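Long-range contacts in esterase (Capnocytophaga ochracea, PDB 4W9R), which is of unknown function but is probably an esterase of the alpha/beta-hydrolase superfamily: residues 38-43 / 66-71; 118-123 / 141-146; 172-177 / 226-231. All coordinates share one frame; numbering follows the deposited sequence.

In the fold
The three contacts follow the central sheet of an alpha/beta-hydrolase fold, whose neighbouring parallel strands run 67-71, 35-40, 116-122, 143-149 and 171-180. Contact 1 joins the first pair and contact 2 the third and fourth; their centres lie about 10 Å apart, and V39 O probably accepts a hydrogen bond from I120 N. Contact 3, centred about 9 Å from contact 2, sets helix 217-232 on strand 171-180, and S146 N lies 2.7 Å from Y174 O. V145 and I38 both also touch that helix, at A228 and L229. Contact 2 ends at E123, the turn where related hydrolases would carry their nucleophile.

Contact 1. Residues 38-43 / 66-71; sequences IVVLNA and CIVVGV
The first beta-alpha-beta crossover of the alpha/beta-hydrolase sheet closes here: strand 35-40 leads into helix 43-59, and the chain returns as strand 67-71 beside its starting point. The two strands run parallel, and over residues 38-40 and 67-71 their axes lie 18° apart. Residues I38 and V40 bond alternately to their neighbours as a parallel pair does, I38 N to I67 O, V69 N to I38 O, V40 N to V69 O and V71 N to V40 O. The first is nearly straight, 168° at the hydrogen, with the donor almost along the C=O axis; V40 N instead comes from above the carbonyl plane of V69.

Beta-branched side chains suit extended backbone and fill both sides of the sheet. I38, V40 and V68 share one face, where helix 43-59 covers V40 and V68. Both valines hold CG1 anti to the backbone N, which brings V68 CG1 obliquely against V40 CG2 at 4.0 Å, while the same V68 methyl lies 3.5 Å from I38 O. On the other face V39 and V69 stand in register, V39 CG1 resting 3.7 Å from V69 O, and helix 91-110 packs on V69, L41 and V71. L41 CD2 reaches V71 CG2 at 4.3 Å just beyond the end of strand 35-40.

There the chain turns back over strand 67-71, and a weak bond of 3.3 Å joins A43 N to V71 O. The turn lays a methyl against a glycine: a beta-carbon added to G70 would clash with A43 CB, which already sits 3.6 Å from G70 CA.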
ATOM      1  N   ILE B  38      -8.570 -13.478   6.385  1.00 21.12           N
ATOM      2  CA  ILE B  38      -7.710 -13.310   5.219  1.00 27.56           C
ATOM      3  C   ILE B  38      -6.421 -14.105   5.391  1.00 25.62           C
ATOM      4  O   ILE B  38      -5.653 -13.865   6.322  1.00 22.62           O
ATOM      5  CB  ILE B  38      -7.362 -11.834   4.967  1.00 25.55           C
ATOM      6  CG1 ILE B  38      -8.624 -11.042   4.624  1.00 25.52           C
ATOM      7  CG2 ILE B  38      -6.347 -11.713   3.843  1.00 25.05           C
ATOM      8  CD1 ILE B  38      -8.360  -9.584   4.321  1.00 31.68           C
ATOM      9  N   VAL B  39      -6.194 -15.058   4.492  1.00 26.56           N
ATOM     10  CA  VAL B  39      -4.999 -15.893   4.541  1.00 24.61           C
ATOM     11  C   VAL B  39      -3.942 -15.395   3.558  1.00 24.41           C
ATOM     12  O   VAL B  39      -4.243 -15.135   2.393  1.00 34.55           O
ATOM     13  CB  VAL B  39      -5.336 -17.368   4.235  1.00 27.23           C
ATOM     14  CG1 VAL B  39      -4.079 -18.221   4.248  1.00 20.87           C
ATOM     15  CG2 VAL B  39      -6.353 -17.896   5.236  1.00 19.08           C
ATOM     16  N   VAL B  40      -2.706 -15.254   4.033  1.00 30.41           N
ATOM     17  CA  VAL B  40      -1.602 -14.800   3.192  1.00 22.68           C
ATOM     18  C   VAL B  40      -0.515 -15.869   3.073  1.00 25.78           C
ATOM     19  O   VAL B  40       0.139 -16.210   4.058  1.00 32.90           O
ATOM     20  CB  VAL B  40      -0.979 -13.506   3.740  1.00 24.82           C
ATOM     21  CG1 VAL B  40       0.131 -13.025   2.820  1.00 40.33           C
ATOM     22  CG2 VAL B  40      -2.042 -12.437   3.905  1.00 19.13           C
ATOM     23  N   LEU B  41      -0.333 -16.396   1.865  1.00 23.47           N
ATOM     24  CA  LEU B  41       0.610 -17.489   1.626  1.00 33.18           C
ATOM     25  C   LEU B  41       2.062 -17.022   1.518  1.00 45.64           C
ATOM     26  O   LEU B  41       2.999 -17.776   1.779  1.00 58.59           O
ATOM     27  CB  LEU B  41       0.217 -18.236   0.353  1.00 18.98           C
ATOM     28  CG  LEU B  41      -1.248 -18.667   0.283  1.00 25.08           C
ATOM     29  CD1 LEU B  41      -1.525 -19.411  -1.013  1.00 27.48           C
ATOM     30  CD2 LEU B  41      -1.609 -19.521   1.487  1.00 28.72           C
ATOM     31  N   ASN B  42       2.222 -15.772   1.106  1.00 29.10           N
ATOM     32  CA  ASN B  42       3.512 -15.149   0.820  1.00 31.87           C
ATOM     33  C   ASN B  42       4.108 -14.372   1.993  1.00 38.07           C
ATOM     34  O   ASN B  42       5.065 -13.620   1.824  1.00 55.04           O
ATOM     35  CB  ASN B  42       3.396 -14.264  -0.413  1.00 51.66           C
ATOM     36  CG  ASN B  42       3.336 -15.078  -1.691  1.00 46.24           C
ATOM     37  OD1 ASN B  42       2.310 -15.120  -2.368  1.00 45.18           O
ATOM     38  ND2 ASN B  42       4.434 -15.750  -2.013  1.00 37.96           N
ATOM     39  N   ALA B  43       3.511 -14.538   3.169  1.00 30.05           N
ATOM     40  CA  ALA B  43       3.560 -13.582   4.276  1.00 30.23           C
ATOM     41  C   ALA B  43       4.934 -13.020   4.654  1.00 30.11           C
ATOM     42  O   ALA B  43       5.004 -11.933   5.221  1.00 32.26           O
ATOM     43  CB  ALA B  43       2.940 -14.228   5.507  1.00 16.61           C
ATOM     44  N   CYS B  66     -10.837  -7.454  10.860  1.00 28.91           N
ATOM     45  CA  CYS B  66     -10.568  -8.757  10.265  1.00 30.78           C
ATOM     46  C   CYS B  66      -9.422  -9.478  10.961  1.00 37.98           C
ATOM     47  O   CYS B  66      -8.585  -8.856  11.613  1.00 44.39           O
ATOM     48  CB  CYS B  66     -10.251  -8.609   8.774  1.00 17.05           C
ATOM     49  SG  CYS B  66     -11.643  -8.058   7.767  1.00 84.84           S
ATOM     50  N   ILE B  67      -9.400 -10.798  10.819  1.00 30.62           N
ATOM     51  CA  ILE B  67      -8.285 -11.600  11.302  1.00 27.79           C
ATOM     52  C   ILE B  67      -7.441 -12.044  10.115  1.00 28.53           C
ATOM     53  O   ILE B  67      -7.959 -12.606   9.150  1.00 36.85           O
ATOM     54  CB  ILE B  67      -8.766 -12.825  12.101  1.00 24.12           C
ATOM     55  CG1 ILE B  67      -9.435 -12.376  13.402  1.00 32.83           C
ATOM     56  CG2 ILE B  67      -7.606 -13.757  12.406  1.00 17.75           C
ATOM     57  CD1 ILE B  67      -9.850 -13.515  14.302  1.00 36.94           C
ATOM     58  N   VAL B  68      -6.142 -11.772  10.180  1.00 25.50           N
ATOM     59  CA  VAL B  68      -5.238 -12.117   9.093  1.00 28.23           C
ATOM     60  C   VAL B  68      -4.258 -13.203   9.523  1.00 28.63           C
ATOM     61  O   VAL B  68      -3.581 -13.073  10.543  1.00 37.65           O
ATOM     62  CB  VAL B  68      -4.451 -10.886   8.602  1.00 30.96           C
ATOM     63  CG1 VAL B  68      -3.629 -11.235   7.369  1.00 13.47           C
ATOM     64  CG2 VAL B  68      -5.400  -9.738   8.302  1.00 22.50           C
ATOM     65  N   VAL B  69      -4.192 -14.277   8.746  1.00 27.96           N
ATOM     66  CA  VAL B  69      -3.278 -15.373   9.036  1.00 22.00           C
ATOM     67  C   VAL B  69      -2.286 -15.566   7.896  1.00 22.17           C
ATOM     68  O   VAL B  69      -2.669 -15.943   6.789  1.00 34.45           O
ATOM     69  CB  VAL B  69      -4.036 -16.692   9.276  1.00 18.83           C
ATOM     70  CG1 VAL B  69      -3.057 -17.839   9.475  1.00 25.41           C
ATOM     71  CG2 VAL B  69      -4.962 -16.558  10.473  1.00 35.01           C
ATOM     72  N   GLY B  70      -1.015 -15.287   8.161  1.00 23.67           N
ATOM     73  CA  GLY B  70       0.015 -15.488   7.160  1.00 20.64           C
ATOM     74  C   GLY B  70       0.726 -16.826   7.242  1.00 28.11           C
ATOM     75  O   GLY B  70       0.838 -17.421   8.313  1.00 27.45           O
ATOM     76  N   VAL B  71       1.241 -17.278   6.104  1.00 25.93           N
ATOM     77  CA  VAL B  71       2.064 -18.480   6.041  1.00 15.30           C
ATOM     78  C   VAL B  71       3.468 -18.076   5.614  1.00 22.74           C
ATOM     79  O   VAL B  71       3.671 -17.608   4.495  1.00 28.26           O
ATOM     80  CB  VAL B  71       1.496 -19.523   5.059  1.00 23.34           C
ATOM     81  CG1 VAL B  71       2.389 -20.755   5.015  1.00 16.50           C
ATOM     82  CG2 VAL B  71       0.078 -19.903   5.447  1.00 16.63           C
TER

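Contact 2. Residues 118-123 / 141-146; sequences GVIASE and FNMIVS
Residues 118-122 and 143-146, on neighbouring strands, run within 6° of parallel, joined by the backbone hydrogen bonds V119 N to M143 O, V145 N to V119 O and A121 N to V145 O. The last two donors lie nearly along the C=O axes. Together with helix 123-128 the two strands form a beta-alpha-beta unit in the middle of the alpha/beta-hydrolase sheet. At the end of the first strand E123 has the positive phi (57°) consistent with a nucleophile elbow, though its side chain is a carboxylate; S122 OG donates to E123 OE1.

V119 carries most of one face. Its CG1 takes the crowded position between the backbone N and carbonyl carbon (chi1 55°), touching I144 CG1 at 4.0 Å and F141 CG at 3.6 Å. The F141 ring lies flat across the base of this valine: V119 CB stands 3.6 Å above the ring plane, over its centre, in a CH-pi contact. Y132 meets the same phenyl group edge-to-face. An alanine in place of F141 would remove the whole ring and would probably leave V119 CB without its aromatic cover and Y132 without its stacking partner.

On the opposite face I120 and V145 lie side by side, pointing the same way, I120 CG1 being 4.0 Å from V145 CB. Selenomethionine M143 has its chain extended as far as SE and then bent, so the terminal methyl swings back over the neighbouring strand. G118 suits this spot because it has no side chain: a beta-carbon there would clash with M143 CE, which rests 3.6 Å from G118 CA.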
ATOM      1  N   GLY B 118     -10.954 -14.892   2.776  1.00 22.65           N
ATOM      2  CA  GLY B 118     -10.160 -14.597   1.596  1.00 20.15           C
ATOM      3  C   GLY B 118      -8.774 -15.213   1.583  1.00 31.21           C
ATOM      4  O   GLY B 118      -8.290 -15.711   2.601  1.00 33.73           O
ATOM      5  N   VAL B 119      -8.124 -15.159   0.425  1.00 26.16           N
ATOM      6  CA  VAL B 119      -6.745 -15.612   0.298  1.00 21.42           C
ATOM      7  C   VAL B 119      -5.958 -14.671  -0.615  1.00 30.65           C
ATOM      8  O   VAL B 119      -6.406 -14.320  -1.707  1.00 26.68           O
ATOM      9  CB  VAL B 119      -6.663 -17.064  -0.237  1.00 25.08           C
ATOM     10  CG1 VAL B 119      -7.409 -17.208  -1.559  1.00 21.27           C
ATOM     11  CG2 VAL B 119      -5.213 -17.503  -0.382  1.00 27.21           C
ATOM     12  N   ILE B 120      -4.785 -14.253  -0.150  1.00 26.52           N
ATOM     13  CA  ILE B 120      -3.924 -13.370  -0.923  1.00 17.87           C
ATOM     14  C   ILE B 120      -2.573 -14.032  -1.155  1.00 27.12           C
ATOM     15  O   ILE B 120      -1.942 -14.517  -0.215  1.00 30.64           O
ATOM     16  CB  ILE B 120      -3.712 -12.017  -0.218  1.00 21.74           C
ATOM     17  CG1 ILE B 120      -5.053 -11.330   0.038  1.00 28.18           C
ATOM     18  CG2 ILE B 120      -2.803 -11.118  -1.044  1.00 21.77           C
ATOM     19  CD1 ILE B 120      -4.927  -9.990   0.728  1.00 27.99           C
ATOM     20  N   ALA B 121      -2.134 -14.055  -2.409  1.00 17.59           N
ATOM     21  CA  ALA B 121      -0.864 -14.678  -2.751  1.00 23.07           C
ATOM     22  C   ALA B 121      -0.223 -14.015  -3.963  1.00 25.38           C
ATOM     23  O   ALA B 121      -0.894 -13.329  -4.735  1.00 32.90           O
ATOM     24  CB  ALA B 121      -1.059 -16.164  -3.002  1.00 19.66           C
ATOM     25  N   SER B 122       1.081 -14.221  -4.122  1.00 17.85           N
ATOM     26  CA  SER B 122       1.810 -13.656  -5.249  1.00 18.40           C
ATOM     27  C   SER B 122       2.714 -14.691  -5.916  1.00 26.57           C
ATOM     28  O   SER B 122       3.031 -15.724  -5.323  1.00 27.04           O
ATOM     29  CB  SER B 122       2.639 -12.448  -4.799  1.00 20.25           C
ATOM     30  OG  SER B 122       3.674 -12.833  -3.913  1.00 22.34           O
ATOM     31  N   GLU B 123       3.116 -14.399  -7.153  1.00 18.50           N
ATOM     32  CA  GLU B 123       3.988 -15.277  -7.938  1.00 21.19           C
ATOM     33  C   GLU B 123       3.399 -16.680  -8.095  1.00 26.97           C
ATOM     34  O   GLU B 123       2.242 -16.830  -8.483  1.00 34.14           O
ATOM     35  CB  GLU B 123       5.384 -15.350  -7.314  1.00 25.37           C
ATOM     36  CG  GLU B 123       6.230 -14.095  -7.523  1.00 25.20           C
ATOM     37  CD  GLU B 123       5.817 -12.939  -6.630  1.00 40.37           C
ATOM     38  OE1 GLU B 123       5.795 -13.119  -5.393  1.00 45.60           O
ATOM     39  OE2 GLU B 123       5.516 -11.850  -7.164  1.00 37.01           O
ATOM     40  N   PHE B 141     -12.543 -20.310   0.061  1.00 26.66           N
ATOM     41  CA  PHE B 141     -12.293 -18.887  -0.093  1.00 33.44           C
ATOM     42  C   PHE B 141     -13.310 -18.226  -1.017  1.00 32.93           C
ATOM     43  O   PHE B 141     -13.499 -18.647  -2.157  1.00 37.78           O
ATOM     44  CB  PHE B 141     -10.873 -18.650  -0.611  1.00 27.49           C
ATOM     45  CG  PHE B 141      -9.804 -19.156   0.315  1.00 29.85           C
ATOM     46  CD1 PHE B 141      -9.622 -18.579   1.561  1.00 20.98           C
ATOM     47  CD2 PHE B 141      -8.982 -20.205  -0.060  1.00 32.95           C
ATOM     48  CE1 PHE B 141      -8.642 -19.040   2.416  1.00 22.07           C
ATOM     49  CE2 PHE B 141      -7.998 -20.670   0.792  1.00 27.53           C
ATOM     50  CZ  PHE B 141      -7.828 -20.086   2.031  1.00 28.94           C
ATOM     51  N   ASN B 142     -13.973 -17.197  -0.502  1.00 32.12           N
ATOM     52  CA  ASN B 142     -14.907 -16.404  -1.289  1.00 37.01           C
ATOM     53  C   ASN B 142     -14.200 -15.221  -1.928  1.00 36.18           C
ATOM     54  O   ASN B 142     -14.768 -14.512  -2.759  1.00 38.44           O
ATOM     55  CB  ASN B 142     -16.060 -15.921  -0.414  1.00 31.66           C
ATOM     56  CG  ASN B 142     -16.594 -17.012   0.486  1.00 45.29           C
ATOM     57  OD1 ASN B 142     -16.438 -16.955   1.705  1.00 58.68           O
ATOM     58  ND2 ASN B 142     -17.223 -18.017  -0.112  1.00 48.46           N
HETATM   59  N   MSE B 143     -12.950 -15.020  -1.524  1.00 32.13           N
HETATM   60  CA  MSE B 143     -12.131 -13.933  -2.036  1.00 27.20           C
HETATM   61  C   MSE B 143     -10.759 -14.454  -2.443  1.00 32.33           C
HETATM   62  O   MSE B 143     -10.036 -15.029  -1.629  1.00 36.18           O
HETATM   63  CB  MSE B 143     -11.989 -12.827  -0.990  1.00 32.24           C
HETATM   64  CG  MSE B 143     -11.204 -11.615  -1.467  1.00 53.23           C
HETATM   65 SE   MSE B 143     -10.744 -10.386  -0.020  1.00 78.19          SE
HETATM   66  CE  MSE B 143      -9.164 -11.287   0.685  1.00 54.09           C
ATOM     67  N   ILE B 144     -10.408 -14.263  -3.709  1.00 30.28           N
ATOM     68  CA  ILE B 144      -9.111 -14.693  -4.209  1.00 28.87           C
ATOM     69  C   ILE B 144      -8.373 -13.525  -4.851  1.00 31.61           C
ATOM     70  O   ILE B 144      -8.849 -12.932  -5.821  1.00 30.23           O
ATOM     71  CB  ILE B 144      -9.249 -15.837  -5.230  1.00 25.49           C
ATOM     72  CG1 ILE B 144      -9.958 -17.034  -4.594  1.00 32.17           C
ATOM     73  CG2 ILE B 144      -7.882 -16.246  -5.761  1.00 25.22           C
ATOM     74  CD1 ILE B 144     -10.155 -18.201  -5.531  1.00 32.87           C
ATOM     75  N   VAL B 145      -7.219 -13.185  -4.290  1.00 29.32           N
ATOM     76  CA  VAL B 145      -6.397 -12.117  -4.835  1.00 27.92           C
ATOM     77  C   VAL B 145      -5.077 -12.678  -5.347  1.00 25.62           C
ATOM     78  O   VAL B 145      -4.230 -13.112  -4.566  1.00 25.75           O
ATOM     79  CB  VAL B 145      -6.123 -11.022  -3.788  1.00 24.81           C
ATOM     80  CG1 VAL B 145      -5.288  -9.910  -4.392  1.00 19.89           C
ATOM     81  CG2 VAL B 145      -7.434 -10.473  -3.244  1.00 18.27           C
ATOM     82  N   SER B 146      -4.909 -12.660  -6.665  1.00 24.31           N
ATOM     83  CA  SER B 146      -3.710 -13.193  -7.295  1.00 21.07           C
ATOM     84  C   SER B 146      -2.834 -12.057  -7.812  1.00 31.02           C
ATOM     85  O   SER B 146      -3.186 -11.380  -8.777  1.00 43.13           O
ATOM     86  CB  SER B 146      -4.090 -14.143  -8.434  1.00 22.64           C
ATOM     87  OG  SER B 146      -2.942 -14.700  -9.047  1.00 37.95           O
TER

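Contact 3. Residues 172-177 / 226-231; sequences FYYMAT and AQALDM
Y174 and F172, two residues apart on strand 171-180, point their aromatic rings at helix 217-232, which runs nearly antiparallel to the strand with the segment axes 9.3 Å apart. This is the helix-on-sheet layering of the alpha/beta-hydrolase fold, and Y174, F172 and A228 have the most surface buried in it. Both aromatic side chains hold CG anti to the backbone N, so the rings reach straight out from the sheet.

The tyrosine ring is met on several sides. A228 CB lies over one face, offset toward the rim, with its closest ring carbons, such as CG of Y174, at 3.8 Å; alanine is small enough to let helix and sheet come close, and the same methyl also touches V145 on the next strand. The methyl end of selenomethionine M231, its chain bent at the last torsion (chi3 -60°), comes to Y174 CD2 at 3.5 Å. At the ring edge the phenol OH donates to Q227 OE1 across 2.8 Å, from above the amide's carbonyl plane, with ring and amide planes almost perpendicular.

F172 lacks a hydroxyl and meets the helix by packing. The tip of its ring does the touching: F172 CZ is 3.6 Å from A228 O and 3.9 Å from M231 CB, the F172 and M231 side chains crossing at about a right angle. An acetate ion lies about 4 Å from the M231 side chain.

Q227 uses both ends of its amide, for NE2 is hydrogen-bonded to Q223 OE1 of the second subunit. The phenol on one side and the neighbouring chain on the other would thus fix the rotation of that amide, linking the packing of helix on sheet to the dimer interface.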
ATOM      1  N   PHE B 172     -15.307 -13.111  -5.101  1.00 32.99           N
ATOM      2  CA  PHE B 172     -14.550 -11.938  -5.514  1.00 35.34           C
ATOM      3  C   PHE B 172     -13.173 -12.362  -6.002  1.00 34.03           C
ATOM      4  O   PHE B 172     -12.361 -12.866  -5.226  1.00 35.95           O
ATOM      5  CB  PHE B 172     -14.425 -10.935  -4.365  1.00 29.69           C
ATOM      6  CG  PHE B 172     -13.666  -9.689  -4.729  1.00 36.84           C
ATOM      7  CD1 PHE B 172     -14.321  -8.602  -5.285  1.00 40.05           C
ATOM      8  CD2 PHE B 172     -12.299  -9.603  -4.515  1.00 26.90           C
ATOM      9  CE1 PHE B 172     -13.628  -7.454  -5.623  1.00 38.41           C
ATOM     10  CE2 PHE B 172     -11.599  -8.457  -4.851  1.00 32.27           C
ATOM     11  CZ  PHE B 172     -12.266  -7.382  -5.405  1.00 37.86           C
ATOM     12  N   TYR B 173     -12.912 -12.160  -7.290  1.00 23.18           N
ATOM     13  CA  TYR B 173     -11.623 -12.525  -7.860  1.00 22.26           C
ATOM     14  C   TYR B 173     -10.873 -11.302  -8.372  1.00 27.98           C
ATOM     15  O   TYR B 173     -11.414 -10.509  -9.142  1.00 25.11           O
ATOM     16  CB  TYR B 173     -11.796 -13.541  -8.990  1.00 18.82           C
ATOM     17  CG  TYR B 173     -10.486 -13.986  -9.600  1.00 36.86           C
ATOM     18  CD1 TYR B 173      -9.704 -14.954  -8.981  1.00 31.07           C
ATOM     19  CD2 TYR B 173     -10.026 -13.436 -10.790  1.00 27.07           C
ATOM     20  CE1 TYR B 173      -8.505 -15.361  -9.531  1.00 35.57           C
ATOM     21  CE2 TYR B 173      -8.827 -13.838 -11.347  1.00 29.80           C
ATOM     22  CZ  TYR B 173      -8.071 -14.801 -10.714  1.00 39.61           C
ATOM     23  OH  TYR B 173      -6.877 -15.205 -11.266  1.00 41.67           O
ATOM     24  N   TYR B 174      -9.623 -11.164  -7.942  1.00 24.21           N
ATOM     25  CA  TYR B 174      -8.783 -10.052  -8.367  1.00 25.19           C
ATOM     26  C   TYR B 174      -7.416 -10.542  -8.823  1.00 29.27           C
ATOM     27  O   TYR B 174      -6.699 -11.197  -8.067  1.00 22.97           O
ATOM     28  CB  TYR B 174      -8.622  -9.035  -7.236  1.00 25.77           C
ATOM     29  CG  TYR B 174      -7.787  -7.827  -7.603  1.00 28.04           C
ATOM     30  CD1 TYR B 174      -6.414  -7.811  -7.390  1.00 34.08           C
ATOM     31  CD2 TYR B 174      -8.372  -6.702  -8.161  1.00 34.45           C
ATOM     32  CE1 TYR B 174      -5.649  -6.708  -7.726  1.00 34.54           C
ATOM     33  CE2 TYR B 174      -7.617  -5.594  -8.498  1.00 39.29           C
ATOM     34  CZ  TYR B 174      -6.258  -5.602  -8.279  1.00 40.30           C
ATOM     35  OH  TYR B 174      -5.507  -4.498  -8.616  1.00 42.61           O
HETATM   36  N   MSE B 175      -7.056 -10.219 -10.060  1.00 32.20           N
HETATM   37  CA  MSE B 175      -5.738 -10.560 -10.578  1.00 26.97           C
HETATM   38  C   MSE B 175      -5.018  -9.322 -11.099  1.00 33.52           C
HETATM   39  O   MSE B 175      -5.601  -8.509 -11.815  1.00 43.19           O
HETATM   40  CB  MSE B 175      -5.847 -11.609 -11.684  1.00 27.32           C
HETATM   41  CG  MSE B 175      -4.543 -11.849 -12.430  1.00 32.90           C
HETATM   42 SE   MSE B 175      -4.708 -13.217 -13.805  1.00 71.08          SE
HETATM   43  CE  MSE B 175      -2.980 -12.985 -14.677  1.00 68.21           C
ATOM     44  N   ALA B 176      -3.750  -9.182 -10.729  1.00 27.80           N
ATOM     45  CA  ALA B 176      -2.947  -8.052 -11.176  1.00 27.98           C
ATOM     46  C   ALA B 176      -1.597  -8.512 -11.713  1.00 34.49           C
ATOM     47  O   ALA B 176      -1.024  -9.486 -11.225  1.00 33.79           O
ATOM     48  CB  ALA B 176      -2.754  -7.057 -10.041  1.00 25.81           C
ATOM     49  N   THR B 177      -1.097  -7.808 -12.723  1.00 27.62           N
ATOM     50  CA  THR B 177       0.220  -8.097 -13.275  1.00 32.71           C
ATOM     51  C   THR B 177       0.916  -6.811 -13.723  1.00 33.45           C
ATOM     52  O   THR B 177       0.270  -5.784 -13.934  1.00 37.10           O
ATOM     53  CB  THR B 177       0.134  -9.083 -14.458  1.00 36.14           C
ATOM     54  OG1 THR B 177       1.452  -9.361 -14.948  1.00 47.72           O
ATOM     55  CG2 THR B 177      -0.711  -8.502 -15.579  1.00 25.61           C
ATOM     56  N   ALA B 226      -4.256  -2.842  -2.226  1.00 30.12           N
ATOM     57  CA  ALA B 226      -5.061  -1.667  -1.912  1.00 35.95           C
ATOM     58  C   ALA B 226      -6.370  -1.665  -2.694  1.00 35.00           C
ATOM     59  O   ALA B 226      -7.438  -1.418  -2.135  1.00 35.43           O
ATOM     60  CB  ALA B 226      -4.274  -0.399  -2.193  1.00 14.45           C
ATOM     61  N   GLN B 227      -6.280  -1.951  -3.989  1.00 27.63           N
ATOM     62  CA  GLN B 227      -7.457  -1.987  -4.848  1.00 26.47           C
ATOM     63  C   GLN B 227      -8.387  -3.142  -4.493  1.00 34.25           C
ATOM     64  O   GLN B 227      -9.601  -2.959  -4.400  1.00 33.93           O
ATOM     65  CB  GLN B 227      -7.043  -2.087  -6.317  1.00 18.71           C
ATOM     66  CG  GLN B 227      -6.394  -0.829  -6.864  1.00 17.50           C
ATOM     67  CD  GLN B 227      -6.100  -0.922  -8.348  1.00 32.07           C
ATOM     68  OE1 GLN B 227      -6.433  -1.913  -9.000  1.00 34.33           O
ATOM     69  NE2 GLN B 227      -5.475   0.116  -8.891  1.00 34.11           N
ATOM     70  N   ALA B 228      -7.811  -4.325  -4.294  1.00 32.97           N
ATOM     71  CA  ALA B 228      -8.596  -5.527  -4.027  1.00 23.05           C
ATOM     72  C   ALA B 228      -9.423  -5.388  -2.755  1.00 22.00           C
ATOM     73  O   ALA B 228     -10.620  -5.673  -2.750  1.00 33.12           O
ATOM     74  CB  ALA B 228      -7.688  -6.741  -3.938  1.00 21.23           C
ATOM     75  N   LEU B 229      -8.780  -4.943  -1.679  1.00 20.28           N
ATOM     76  CA  LEU B 229      -9.469  -4.726  -0.411  1.00 24.12           C
ATOM     77  C   LEU B 229     -10.539  -3.649  -0.534  1.00 28.20           C
ATOM     78  O   LEU B 229     -11.608  -3.752   0.066  1.00 40.63           O
ATOM     79  CB  LEU B 229      -8.472  -4.340   0.682  1.00 16.57           C
ATOM     80  CG  LEU B 229      -7.454  -5.401   1.092  1.00 22.77           C
ATOM     81  CD1 LEU B 229      -6.466  -4.818   2.084  1.00 14.76           C
ATOM     82  CD2 LEU B 229      -8.156  -6.618   1.676  1.00 16.86           C
ATOM     83  N   ASP B 230     -10.241  -2.617  -1.316  1.00 29.47           N
ATOM     84  CA  ASP B 230     -11.159  -1.501  -1.499  1.00 30.74           C
ATOM     85  C   ASP B 230     -12.465  -1.945  -2.147  1.00 32.00           C
ATOM     86  O   ASP B 230     -13.549  -1.598  -1.680  1.00 37.29           O
ATOM     87  CB  ASP B 230     -10.507  -0.409  -2.348  1.00 38.11           C
ATOM     88  CG  ASP B 230     -11.418   0.786  -2.557  1.00 48.14           C
ATOM     89  OD1 ASP B 230     -11.975   1.291  -1.560  1.00 53.06           O
ATOM     90  OD2 ASP B 230     -11.579   1.217  -3.721  1.00 45.67           O
HETATM   91  N   MSE B 231     -12.354  -2.719  -3.222  1.00 26.14           N
HETATM   92  CA  MSE B 231     -13.519  -3.118  -4.004  1.00 36.58           C
HETATM   93  C   MSE B 231     -14.310  -4.254  -3.366  1.00 39.45           C
HETATM   94  O   MSE B 231     -15.539  -4.273  -3.430  1.00 46.55           O
HETATM   95  CB  MSE B 231     -13.087  -3.522  -5.413  1.00 30.37           C
HETATM   96  CG  MSE B 231     -12.585  -2.361  -6.249  1.00 40.01           C
HETATM   97 SE   MSE B 231     -11.925  -2.935  -7.983  1.00 86.40          SE
HETATM   98  CE  MSE B 231     -10.527  -4.129  -7.360  1.00 43.15           C
TER